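Local coordinates for membrane-anchored mycosin mycp1 (Mycobacterium thermoresistibile, PDB 4HVL), which is a subtilisin-like serine protease, a mycosin essential to the ESX-1 (type VII) secretion system, and probably cleaves proteins by a catalytic charge relay, at residues Leu256-Ile261 and Val277-Ala283. Sequence-based numbering, arbitrary orientation.
Sequences LTVGGI and VGAAAPA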
ATOM      1  N   LEU A 256       7.861   2.789  -5.323  1.00 18.62           N
ATOM      2  CA  LEU A 256       8.612   2.283  -4.172  1.00 17.54           C
ATOM      3  C   LEU A 256       7.771   1.211  -3.443  1.00 16.47           C
ATOM      4  O   LEU A 256       6.719   1.484  -2.854  1.00 15.90           O
ATOM      5  CB  LEU A 256       8.974   3.430  -3.235  1.00 17.63           C
ATOM      6  CG  LEU A 256       9.653   3.085  -1.908  1.00 17.57           C
ATOM      7  CD1 LEU A 256      10.945   2.325  -2.189  1.00 17.87           C
ATOM      8  CD2 LEU A 256       9.919   4.336  -1.084  1.00 18.05           C
ATOM      9  N   THR A 257       8.264  -0.016  -3.492  1.00 16.05           N
ATOM     10  CA  THR A 257       7.583  -1.158  -2.935  1.00 15.30           C
ATOM     11  C   THR A 257       8.098  -1.452  -1.533  1.00 15.22           C
ATOM     12  O   THR A 257       9.307  -1.539  -1.307  1.00 15.18           O
ATOM     13  CB  THR A 257       7.777  -2.364  -3.874  1.00 15.39           C
ATOM     14  OG1 THR A 257       7.128  -2.071  -5.108  1.00 15.08           O
ATOM     15  CG2 THR A 257       7.213  -3.658  -3.279  1.00 15.12           C
ATOM     16  N   VAL A 258       7.159  -1.596  -0.597  1.00 14.98           N
ATOM     17  CA  VAL A 258       7.465  -1.618   0.821  1.00 15.19           C
ATOM     18  C   VAL A 258       7.118  -2.969   1.470  1.00 14.94           C
ATOM     19  O   VAL A 258       5.940  -3.381   1.522  1.00 14.34           O
ATOM     20  CB  VAL A 258       6.711  -0.490   1.573  1.00 15.02           C
ATOM     21  CG1 VAL A 258       7.205  -0.354   3.007  1.00 15.40           C
ATOM     22  CG2 VAL A 258       6.855   0.826   0.830  1.00 15.18           C
ATOM     23  N   GLY A 259       8.155  -3.623   1.992  1.00 14.87           N
ATOM     24  CA  GLY A 259       8.020  -4.841   2.788  1.00 14.97           C
ATOM     25  C   GLY A 259       7.786  -4.543   4.259  1.00 15.05           C
ATOM     26  O   GLY A 259       7.818  -3.389   4.679  1.00 15.36           O
ATOM     27  N   GLY A 260       7.550  -5.587   5.045  1.00 15.39           N
ATOM     28  CA  GLY A 260       7.114  -5.444   6.450  1.00 15.82           C
ATOM     29  C   GLY A 260       8.172  -5.866   7.437  1.00 17.12           C
ATOM     30  O   GLY A 260       8.913  -6.788   7.172  1.00 17.04           O
ATOM     31  N   ILE A 261       8.259  -5.146   8.554  1.00 17.84           N
ATOM     32  CA  ILE A 261       9.008  -5.610   9.707  1.00 19.63           C
ATOM     33  C   ILE A 261       8.114  -5.649  10.930  1.00 20.53           C
ATOM     34  O   ILE A 261       7.079  -4.961  10.978  1.00 20.32           O
ATOM     35  CB  ILE A 261      10.248  -4.734  10.030  1.00 20.16           C
ATOM     36  CG1 ILE A 261       9.855  -3.271  10.254  1.00 19.93           C
ATOM     37  CG2 ILE A 261      11.297  -4.868   8.938  1.00 19.89           C
ATOM     38  CD1 ILE A 261      10.593  -2.636  11.395  1.00 20.80           C
ATOM     39  N   VAL A 277      11.512  -5.062  -4.186  1.00 15.94           N
ATOM     40  CA  VAL A 277      11.274  -4.441  -2.874  1.00 15.70           C
ATOM     41  C   VAL A 277      12.367  -3.375  -2.635  1.00 16.01           C
ATOM     42  O   VAL A 277      13.545  -3.653  -2.841  1.00 16.48           O
ATOM     43  CB  VAL A 277      11.278  -5.505  -1.747  1.00 15.89           C
ATOM     44  CG1 VAL A 277      11.080  -4.860  -0.375  1.00 16.35           C
ATOM     45  CG2 VAL A 277      10.220  -6.554  -2.003  1.00 15.76           C
ATOM     46  N   GLY A 278      11.964  -2.169  -2.227  1.00 20.06           N
ATOM     47  CA  GLY A 278      12.866  -1.014  -2.061  1.00 19.55           C
ATOM     48  C   GLY A 278      13.091  -0.550  -0.625  1.00 18.82           C
ATOM     49  O   GLY A 278      14.098   0.081  -0.315  1.00 18.86           O
ATOM     50  N   ALA A 279      12.161  -0.878   0.267  1.00 18.21           N
ATOM     51  CA  ALA A 279      12.200  -0.387   1.622  1.00 17.45           C
ATOM     52  C   ALA A 279      11.260  -1.208   2.498  1.00 17.18           C
ATOM     53  O   ALA A 279      10.534  -2.093   2.004  1.00 17.01           O
ATOM     54  CB  ALA A 279      11.785   1.069   1.646  1.00 17.08           C
ATOM     55  N   ALA A 280      11.283  -0.914   3.793  1.00 16.44           N
ATOM     56  CA  ALA A 280      10.379  -1.556   4.727  1.00 16.23           C
ATOM     57  C   ALA A 280       9.919  -0.628   5.837  1.00 15.61           C
ATOM     58  O   ALA A 280      10.483   0.450   6.053  1.00 15.38           O
ATOM     59  CB  ALA A 280      11.030  -2.798   5.321  1.00 17.05           C
ATOM     60  N   ALA A 281       8.870  -1.071   6.529  1.00 15.25           N
ATOM     61  CA  ALA A 281       8.274  -0.315   7.601  1.00 14.85           C
ATOM     62  C   ALA A 281       7.392  -1.239   8.487  1.00 15.10           C
ATOM     63  O   ALA A 281       7.161  -2.396   8.135  1.00 14.88           O
ATOM     64  CB  ALA A 281       7.478   0.841   7.011  1.00 14.42           C
ATOM     65  N   PRO A 282       6.948  -0.752   9.667  1.00 14.94           N
ATOM     66  CA  PRO A 282       6.204  -1.619  10.572  1.00 15.19           C
ATOM     67  C   PRO A 282       4.935  -2.188   9.930  1.00 15.09           C
ATOM     68  O   PRO A 282       4.201  -1.466   9.249  1.00 14.21           O
ATOM     69  CB  PRO A 282       5.853  -0.687  11.709  1.00 15.18           C
ATOM     70  CG  PRO A 282       7.020   0.240  11.755  1.00 15.43           C
ATOM     71  CD  PRO A 282       7.243   0.535  10.301  1.00 15.12           C
ATOM     72  N   ALA A 283       4.708  -3.474  10.157  1.00 16.14           N
ATOM     73  CA  ALA A 283       3.624  -4.216   9.506  1.00 16.77           C
ATOM     74  C   ALA A 283       2.926  -5.227  10.433  1.00 17.73           C
ATOM     75  O   ALA A 283       2.056  -5.967   9.975  1.00 18.00           O
ATOM     76  CB  ALA A 283       4.198  -4.935   8.294  1.00 17.32           C
TER
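Leu256 reaches across to the neighbouring strand through one methyl, CD1, which lies 4.1 Å from Ala279 CB and also rests against Gly278 CA; holding CG anti to the backbone N (chi1 175°) helps carry that branch over. Glycine suits position 278, since a beta carbon there would run into this methyl. At Thr257 the carbonyl oxygen takes two N-H groups: Gly278 N at 2.9 Å, nearly straight, and Ala279 N in a weaker, more bent bond. The hydroxyl of Thr257 is hydrogen-bonded to Ala249 O. Val258 lays CG1 over the backbone of Ala280 and 4.2 Å from Ala281 CB, and packs on Ala314 and Val318 of helix 311-328; beta-branching suits an extended strand. From Gly259 on, the bonding is that of a regular parallel ladder: Gly259 N gives to Ala279 O (2.8 Å) and Gly259 O receives Ala281 N. These are the last two strands of the parallel sheet at the core of the subtilisin fold, and 277-282 forms its edge within the chain. Ala280 CB sits only 3.3 Å from Gly259 O. Ala283 CB presses on Gly260 CA at 3.5 Å, tighter than usual, and a beta carbon on Gly260 would collide with it, while the N-H of Gly260 turns to Ser271 OG. Ile261 N meets Ala281 O from above the carbonyl plane, 41° out of it, and CG1, wedged between backbone N and carbonyl carbon (chi1 57°), packs against that same peptide. Beyond Pro282, which has no N-H to give, Ala283 N closes the ladder on Ile261 O at 2.9 Å.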